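Uncharacterized protein (Bacteroides ovatus CL02T12C04, PDB 6PTM) is probably an exo-acting carrageenase of glycoside hydrolase family 42 that releases sugars from the ends of carrageenan chains. Local coordinates at residues K157-K160 with D161-V164; H541-M544 with I545-S549; Y553-S556 with F557-Q560. All coordinates share one frame; numbering follows the deposited sequence.

Contact 1: residues K157-K160 with D161-V164; sequences KVDK and DMLV
D159 and M162 are joined by two backbone hydrogen bonds, which close a beta hairpin around a type II' turn with K160 and D161 at its corners. D159 N reaches M162 O at 2.9 Å along a nearly straight path, 177° at the hydrogen. The return bond, from M162 N to D159 O, is more bent, and its N-H arrives above the carbonyl plane of D159. K160 has the positive phi (54°) that the first corner of such a turn requires. At the open end K157 and V164 make the other hydrogen-bonded pair: V164 N lies 2.7 Å from K157 O, and K157 N is 3.1 Å from V164 O.

Two charged ends have partners elsewhere. The carboxylate of D161 forms a salt bridge with R559, and K157 NZ bonds to Q282.

V158 and L163 form the non-hydrogen-bonded pair between, and their side chains share one face of the hairpin, with V158 CG2 3.7 Å from L163 CD2. L163 also bonds through its backbone to V170, so the hairpin extends the sheet beyond strand 168-175, with strand 157-159 at its edge.

On the other face D159, M162 and V164 gather. D159 CB meets V164 CG2 diagonally at 3.8 Å, while D159 and M162 run side by side. The bend of M162 at its last torsion (chi3 -79°) swings the methyl back over the turn, so that M162 CE lies 3.5 Å from D159 O and 4.1 Å from D159 OD2.

Contact 2: residues H541-M544 with I545-S549; sequences HATM and IDLNS
L547 lies alongside T543, one turn back on the same helix, and its CD1 meets T543 CG2 at 3.9 Å with both side chains pointing the same way. The same leucine methyl is also touched by M544 CE, 4.0 Å from L547 CD1. M544 gets there because its chain is folded at chi2 (-60°) and again at the sulfur, which turns the methyl round toward L547. M544 and L547 thus make a joint apolar patch, which rests on F171 of strand 168-175; L547 reaches on to W494 and T497 of helix 486-498.

Beneath the side chains runs the regular i to i+4 bonding of the backbone. L547 N meets T543 O almost in line (178° at the hydrogen), and N548 N is 2.7 Å from M544 O. I545 and D546 bond back to H541 and A542 in the same way. I545 lies over the first of these carbonyls, with I545 CG1 3.3 Å from H541 O.

With CG beside its own backbone N and opposite the carbonyl carbon (chi1 -72°), N548 brings CG 3.2 Å from M544 O. The amide oxygen of N548 is taken by F171 N, a bond that ties helix to strand. D546 pairs with R490 in a salt bridge, and H541 NE2 bonds to W175. Further on, S549 OG folds back 2.6 Å to D546 O, in the carbonyl plane and on a lone pair.

Helix 534-549 comes after strand 503-506 and packs against helix 486-498 and strand 168-175, an arrangement consistent with the (beta/alpha)8 barrel expected of family 42 catalytic domains.

Contact 3: residues Y553-S556 with F557-Q560; sequences YIMS and FQRQ
R559 lies across M555, one turn earlier, in the final turns of helix 551-559, a short helix directly after helix 534-549, beside the probable (beta/alpha)8 barrel. Three backbone bonds of the i to i+4 kind hold these turns together. F557 N sits 2.8 Å from Y553 O, Q558 N is as close to I554 O, and R559 N makes a more bent bond (144° at the hydrogen) to M555 O. Q560 then leaves the helix.

The F557 ring lies against the backbone of the turn before it. F557 CD2 comes 3.2 Å from Y553 O, an oblique approach to the ring, while I554 CA sits at the ring edge, close to its plane. Strand 707-715 touches F557 through R710 and I712, so this ring helps join the helix to the C-terminal antiparallel sheet.

Polar side chains mostly find partners beyond these two segments. Q558 NE2 bonds to T497 O, Q560 NE2 to V711 O, and S556 OG turns back to D552 O. The other end of the Q558 amide faces M555, whose methyl CE is 3.3 Å from Q558 OE1. With an alanine here in place of the glutamine, T497 O would probably lose its amide donor, and a gap would open beside the sulfur and methyl of M555.

M555 is bent at chi2 (-55°) and chi3 (-50°), curling its methyl into place between Q558 and R559. The arginine, extended from CG to NE, is further held by the salt bridge to D161. Its guanidinium presents one face to M555, with M555 CB 3.9 Å above that plane near the rim and M555 CE 3.8 Å from R559 NE.

Contact 3 is the hub. It meets contact 1 through the salt bridge of D161 OD2 with R559 NE at 2.7 Å, next to which M162 SD packs 3.3 Å from R559 NH2, so the hairpin turn sits on the end of helix 551-559. Contact 2 joins contact 3 by apolar packing, L547 CD2 lying 3.7 Å from I554 CD1 where two successive helices meet. Contacts 1 and 2 do not touch: their nearest atoms are about 7 Å apart, although both border strand 168-175. A bound 1,2-ethanediol, probably from the crystallisation liquor, lies about 4 Å from the side chain of Q560.

Contact 1: residues K157-K160 with D161-V164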
loop_
_atom_site.group_PDB
_atom_site.type_symbol
_atom_site.label_atom_id
_atom_site.label_comp_id
_atom_site.label_asym_id
_atom_site.label_seq_id
_atom_site.Cartn_x
_atom_site.Cartn_y
_atom_site.Cartn_z
ATOM N N LYS A 157 -8.564 10.928 15.447
ATOM C CA LYS A 157 -9.274 9.650 15.686
ATOM C C LYS A 157 -9.563 8.939 14.362
ATOM O O LYS A 157 -9.745 9.615 13.304
ATOM C CB LYS A 157 -10.587 9.912 16.424
ATOM C CG LYS A 157 -10.454 10.650 17.745
ATOM C CD LYS A 157 -9.805 9.838 18.834
ATOM C CE LYS A 157 -9.657 10.653 20.099
ATOM N NZ LYS A 157 -8.876 9.892 21.098
ATOM N N VAL A 158 -9.648 7.610 14.424
ATOM C CA VAL A 158 -10.127 6.792 13.293
ATOM C C VAL A 158 -11.641 6.869 13.295
ATOM O O VAL A 158 -12.264 6.646 14.358
ATOM C CB VAL A 158 -9.649 5.345 13.357
ATOM C CG1 VAL A 158 -10.337 4.519 12.278
ATOM C CG2 VAL A 158 -8.150 5.274 13.216
ATOM N N ASP A 159 -12.212 7.153 12.140
ATOM C CA ASP A 159 -13.674 7.068 11.966
ATOM C C ASP A 159 -13.938 6.433 10.601
ATOM O O ASP A 159 -13.749 7.115 9.574
ATOM C CB ASP A 159 -14.282 8.456 12.151
ATOM C CG ASP A 159 -15.785 8.508 11.992
ATOM O OD1 ASP A 159 -16.387 7.459 11.807
ATOM O OD2 ASP A 159 -16.311 9.596 12.013
ATOM N N LYS A 160 -14.384 5.188 10.593
ATOM C CA LYS A 160 -14.663 4.411 9.353
ATOM C C LYS A 160 -13.398 4.440 8.477
ATOM O O LYS A 160 -12.403 3.890 8.951
ATOM C CB LYS A 160 -15.958 4.934 8.717
ATOM C CG LYS A 160 -16.515 4.102 7.570
ATOM C CD LYS A 160 -17.953 4.422 7.242
ATOM C CE LYS A 160 -18.465 3.725 5.996
ATOM N NZ LYS A 160 -19.839 4.163 5.660
ATOM N N ASP A 161 -13.457 5.050 7.286
ATOM C CA ASP A 161 -12.340 5.065 6.304
ATOM C C ASP A 161 -11.544 6.368 6.454
ATOM O O ASP A 161 -10.754 6.663 5.575
ATOM C CB ASP A 161 -12.840 4.939 4.857
ATOM C CG ASP A 161 -13.852 5.985 4.422
ATOM O OD1 ASP A 161 -14.411 6.634 5.278
ATOM O OD2 ASP A 161 -14.066 6.126 3.233
ATOM N N MET A 162 -11.705 7.078 7.567
ATOM C CA MET A 162 -11.006 8.378 7.689
ATOM C C MET A 162 -10.204 8.522 8.976
ATOM O O MET A 162 -10.519 7.885 9.962
ATOM C CB MET A 162 -11.997 9.547 7.713
ATOM C CG MET A 162 -13.011 9.556 6.608
ATOM S SD MET A 162 -14.298 10.774 6.882
ATOM C CE MET A 162 -15.318 9.899 8.061
ATOM N N LEU A 163 -9.200 9.386 8.893
ATOM C CA LEU A 163 -8.492 9.914 10.075
ATOM C C LEU A 163 -9.114 11.305 10.237
ATOM O O LEU A 163 -9.077 12.084 9.278
ATOM C CB LEU A 163 -6.990 9.959 9.808
ATOM C CG LEU A 163 -6.294 8.615 9.995
ATOM C CD1 LEU A 163 -4.829 8.714 9.649
ATOM C CD2 LEU A 163 -6.477 8.103 11.414
ATOM N N VAL A 164 -9.693 11.577 11.402
ATOM C CA VAL A 164 -10.468 12.831 11.593
ATOM C C VAL A 164 -9.783 13.788 12.574
ATOM O O VAL A 164 -9.406 13.370 13.659
ATOM C CB VAL A 164 -11.901 12.496 12.051
ATOM C CG1 VAL A 164 -12.697 13.727 12.437
ATOM C CG2 VAL A 164 -12.653 11.674 11.020
#

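Contact 2: residues H541-M544 with I545-S549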
loop_
_atom_site.group_PDB
_atom_site.type_symbol
_atom_site.label_atom_id
_atom_site.label_comp_id
_atom_site.label_asym_id
_atom_site.label_seq_id
_atom_site.Cartn_x
_atom_site.Cartn_y
_atom_site.Cartn_z
ATOM N N HIS A 541 5.335 16.220 2.983
ATOM C CA HIS A 541 4.500 17.023 3.915
ATOM C C HIS A 541 3.705 18.095 3.166
ATOM O O HIS A 541 2.547 18.338 3.549
ATOM C CB HIS A 541 5.375 17.578 5.038
ATOM C CG HIS A 541 5.972 16.473 5.811
ATOM N ND1 HIS A 541 5.191 15.668 6.602
ATOM C CD2 HIS A 541 7.224 15.991 5.868
ATOM C CE1 HIS A 541 5.956 14.735 7.141
ATOM N NE2 HIS A 541 7.209 14.897 6.690
ATOM N N ALA A 542 4.287 18.708 2.137
ATOM C CA ALA A 542 3.579 19.663 1.266
ATOM C C ALA A 542 2.417 18.953 0.565
ATOM O O ALA A 542 1.342 19.542 0.436
ATOM C CB ALA A 542 4.531 20.292 0.275
ATOM N N THR A 543 2.614 17.731 0.101
ATOM C CA THR A 543 1.505 16.951 -0.501
ATOM C C THR A 543 0.385 16.721 0.538
ATOM O O THR A 543 -0.786 16.971 0.235
ATOM C CB THR A 543 2.059 15.690 -1.156
ATOM O OG1 THR A 543 3.102 16.074 -2.071
ATOM C CG2 THR A 543 0.981 14.948 -1.895
ATOM N N MET A 544 0.705 16.301 1.751
ATOM C CA MET A 544 -0.320 16.112 2.813
ATOM C C MET A 544 -1.089 17.429 3.009
ATOM O O MET A 544 -2.348 17.414 3.140
ATOM C CB MET A 544 0.324 15.644 4.122
ATOM C CG MET A 544 0.999 14.285 4.031
ATOM S SD MET A 544 -0.148 12.955 3.558
ATOM C CE MET A 544 0.666 12.279 2.115
ATOM N N ILE A 545 -0.371 18.552 3.026
ATOM C CA ILE A 545 -1.021 19.874 3.227
ATOM C C ILE A 545 -2.051 20.104 2.126
ATOM O O ILE A 545 -3.163 20.585 2.444
ATOM C CB ILE A 545 0.020 20.998 3.247
ATOM C CG1 ILE A 545 0.782 20.990 4.571
ATOM C CG2 ILE A 545 -0.674 22.320 2.912
ATOM C CD1 ILE A 545 1.990 21.902 4.609
ATOM N N ASP A 546 -1.683 19.841 0.871
ATOM C CA ASP A 546 -2.644 20.044 -0.237
ATOM C C ASP A 546 -3.779 19.020 -0.142
ATOM O O ASP A 546 -4.961 19.415 -0.273
ATOM C CB ASP A 546 -1.985 20.021 -1.608
ATOM C CG ASP A 546 -1.200 21.283 -1.910
ATOM O OD1 ASP A 546 -1.516 22.335 -1.322
ATOM O OD2 ASP A 546 -0.258 21.179 -2.691
ATOM N N LEU A 547 -3.473 17.741 0.081
ATOM C CA LEU A 547 -4.553 16.731 0.209
ATOM C C LEU A 547 -5.502 17.120 1.366
ATOM O O LEU A 547 -6.717 17.044 1.204
ATOM C CB LEU A 547 -3.924 15.358 0.444
ATOM C CG LEU A 547 -3.158 14.725 -0.706
ATOM C CD1 LEU A 547 -2.299 13.608 -0.153
ATOM C CD2 LEU A 547 -4.120 14.199 -1.745
ATOM N N ASN A 548 -4.979 17.515 2.523
ATOM C CA ASN A 548 -5.842 17.986 3.640
ATOM C C ASN A 548 -6.781 19.096 3.151
ATOM O O ASN A 548 -7.952 19.091 3.541
ATOM C CB ASN A 548 -5.023 18.403 4.860
ATOM C CG ASN A 548 -4.425 17.214 5.578
ATOM O OD1 ASN A 548 -4.800 16.066 5.309
ATOM N ND2 ASN A 548 -3.453 17.478 6.445
ATOM N N SER A 549 -6.288 20.019 2.349
ATOM C CA SER A 549 -7.006 21.248 1.936
ATOM C C SER A 549 -8.193 20.851 1.063
ATOM O O SER A 549 -9.159 21.651 0.965
ATOM C CB SER A 549 -6.085 22.229 1.231
ATOM O OG SER A 549 -5.839 21.897 -0.135
#

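Contact 3: residues Y553-S556 with F557-Q560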
loop_
_atom_site.group_PDB
_atom_site.type_symbol
_atom_site.label_atom_id
_atom_site.label_comp_id
_atom_site.label_asym_id
_atom_site.label_seq_id
_atom_site.Cartn_x
_atom_site.Cartn_y
_atom_site.Cartn_z
ATOM N N TYR A 553 -12.965 16.261 -1.244
ATOM C CA TYR A 553 -12.822 15.808 -2.647
ATOM C C TYR A 553 -12.107 14.438 -2.657
ATOM O O TYR A 553 -12.553 13.507 -3.343
ATOM C CB TYR A 553 -12.073 16.848 -3.481
ATOM C CG TYR A 553 -12.815 18.137 -3.748
ATOM C CD1 TYR A 553 -14.184 18.267 -3.534
ATOM C CD2 TYR A 553 -12.124 19.242 -4.238
ATOM C CE1 TYR A 553 -14.838 19.452 -3.829
ATOM C CE2 TYR A 553 -12.765 20.429 -4.527
ATOM C CZ TYR A 553 -14.127 20.529 -4.330
ATOM O OH TYR A 553 -14.764 21.701 -4.627
ATOM N N ILE A 554 -11.022 14.323 -1.883
ATOM C CA ILE A 554 -10.151 13.127 -1.848
ATOM C C ILE A 554 -10.993 11.965 -1.344
ATOM O O ILE A 554 -11.013 10.881 -2.014
ATOM C CB ILE A 554 -8.872 13.379 -1.027
ATOM C CG1 ILE A 554 -8.003 14.489 -1.617
ATOM C CG2 ILE A 554 -8.084 12.089 -0.882
ATOM C CD1 ILE A 554 -7.615 14.295 -3.076
ATOM N N MET A 555 -11.768 12.163 -0.274
ATOM C CA MET A 555 -12.574 11.017 0.209
ATOM C C MET A 555 -13.613 10.666 -0.861
ATOM O O MET A 555 -13.838 9.493 -1.031
ATOM C CB MET A 555 -13.256 11.274 1.554
ATOM C CG MET A 555 -12.315 11.551 2.679
ATOM S SD MET A 555 -11.056 10.246 2.919
ATOM C CE MET A 555 -12.114 8.800 2.949
ATOM N N SER A 556 -14.197 11.637 -1.590
ATOM C CA SER A 556 -15.160 11.334 -2.676
ATOM C C SER A 556 -14.469 10.502 -3.770
ATOM O O SER A 556 -15.073 9.480 -4.254
ATOM C CB SER A 556 -15.793 12.567 -3.233
ATOM O OG SER A 556 -16.614 13.179 -2.251
ATOM N N PHE A 557 -13.248 10.869 -4.153
ATOM C CA PHE A 557 -12.483 10.053 -5.140
ATOM C C PHE A 557 -12.217 8.648 -4.581
ATOM O O PHE A 557 -12.390 7.704 -5.356
ATOM C CB PHE A 557 -11.168 10.713 -5.557
ATOM C CG PHE A 557 -11.338 11.915 -6.445
ATOM C CD1 PHE A 557 -11.898 11.781 -7.711
ATOM C CD2 PHE A 557 -10.920 13.169 -6.038
ATOM C CE1 PHE A 557 -12.048 12.885 -8.542
ATOM C CE2 PHE A 557 -11.030 14.254 -6.888
ATOM C CZ PHE A 557 -11.619 14.121 -8.122
ATOM N N GLN A 558 -11.832 8.490 -3.310
ATOM C CA GLN A 558 -11.505 7.148 -2.729
ATOM C C GLN A 558 -12.781 6.297 -2.725
ATOM O O GLN A 558 -12.721 5.072 -2.954
ATOM C CB GLN A 558 -10.991 7.225 -1.283
ATOM C CG GLN A 558 -9.578 7.788 -1.097
ATOM C CD GLN A 558 -9.124 7.642 0.337
ATOM O OE1 GLN A 558 -9.880 7.115 1.192
ATOM N NE2 GLN A 558 -7.883 8.050 0.601
ATOM N N ARG A 559 -13.919 6.914 -2.415
ATOM C CA ARG A 559 -15.197 6.190 -2.172
ATOM C C ARG A 559 -15.966 6.011 -3.475
ATOM O O ARG A 559 -16.974 5.280 -3.454
ATOM C CB ARG A 559 -16.100 6.957 -1.205
ATOM C CG ARG A 559 -15.539 7.027 0.206
ATOM C CD ARG A 559 -16.224 8.089 1.016
ATOM N NE ARG A 559 -15.806 8.090 2.419
ATOM C CZ ARG A 559 -16.109 9.070 3.271
ATOM N NH1 ARG A 559 -16.805 10.127 2.856
ATOM N NH2 ARG A 559 -15.754 8.984 4.545
ATOM N N GLN A 560 -15.556 6.665 -4.558
ATOM C CA GLN A 560 -16.369 6.627 -5.802
ATOM C C GLN A 560 -16.666 5.171 -6.191
ATOM O O GLN A 560 -15.747 4.328 -6.173
ATOM C CB GLN A 560 -15.689 7.352 -6.957
ATOM C CG GLN A 560 -16.586 7.528 -8.179
ATOM C CD GLN A 560 -15.954 8.449 -9.187
ATOM O OE1 GLN A 560 -14.800 8.292 -9.589
ATOM N NE2 GLN A 560 -16.692 9.477 -9.558
#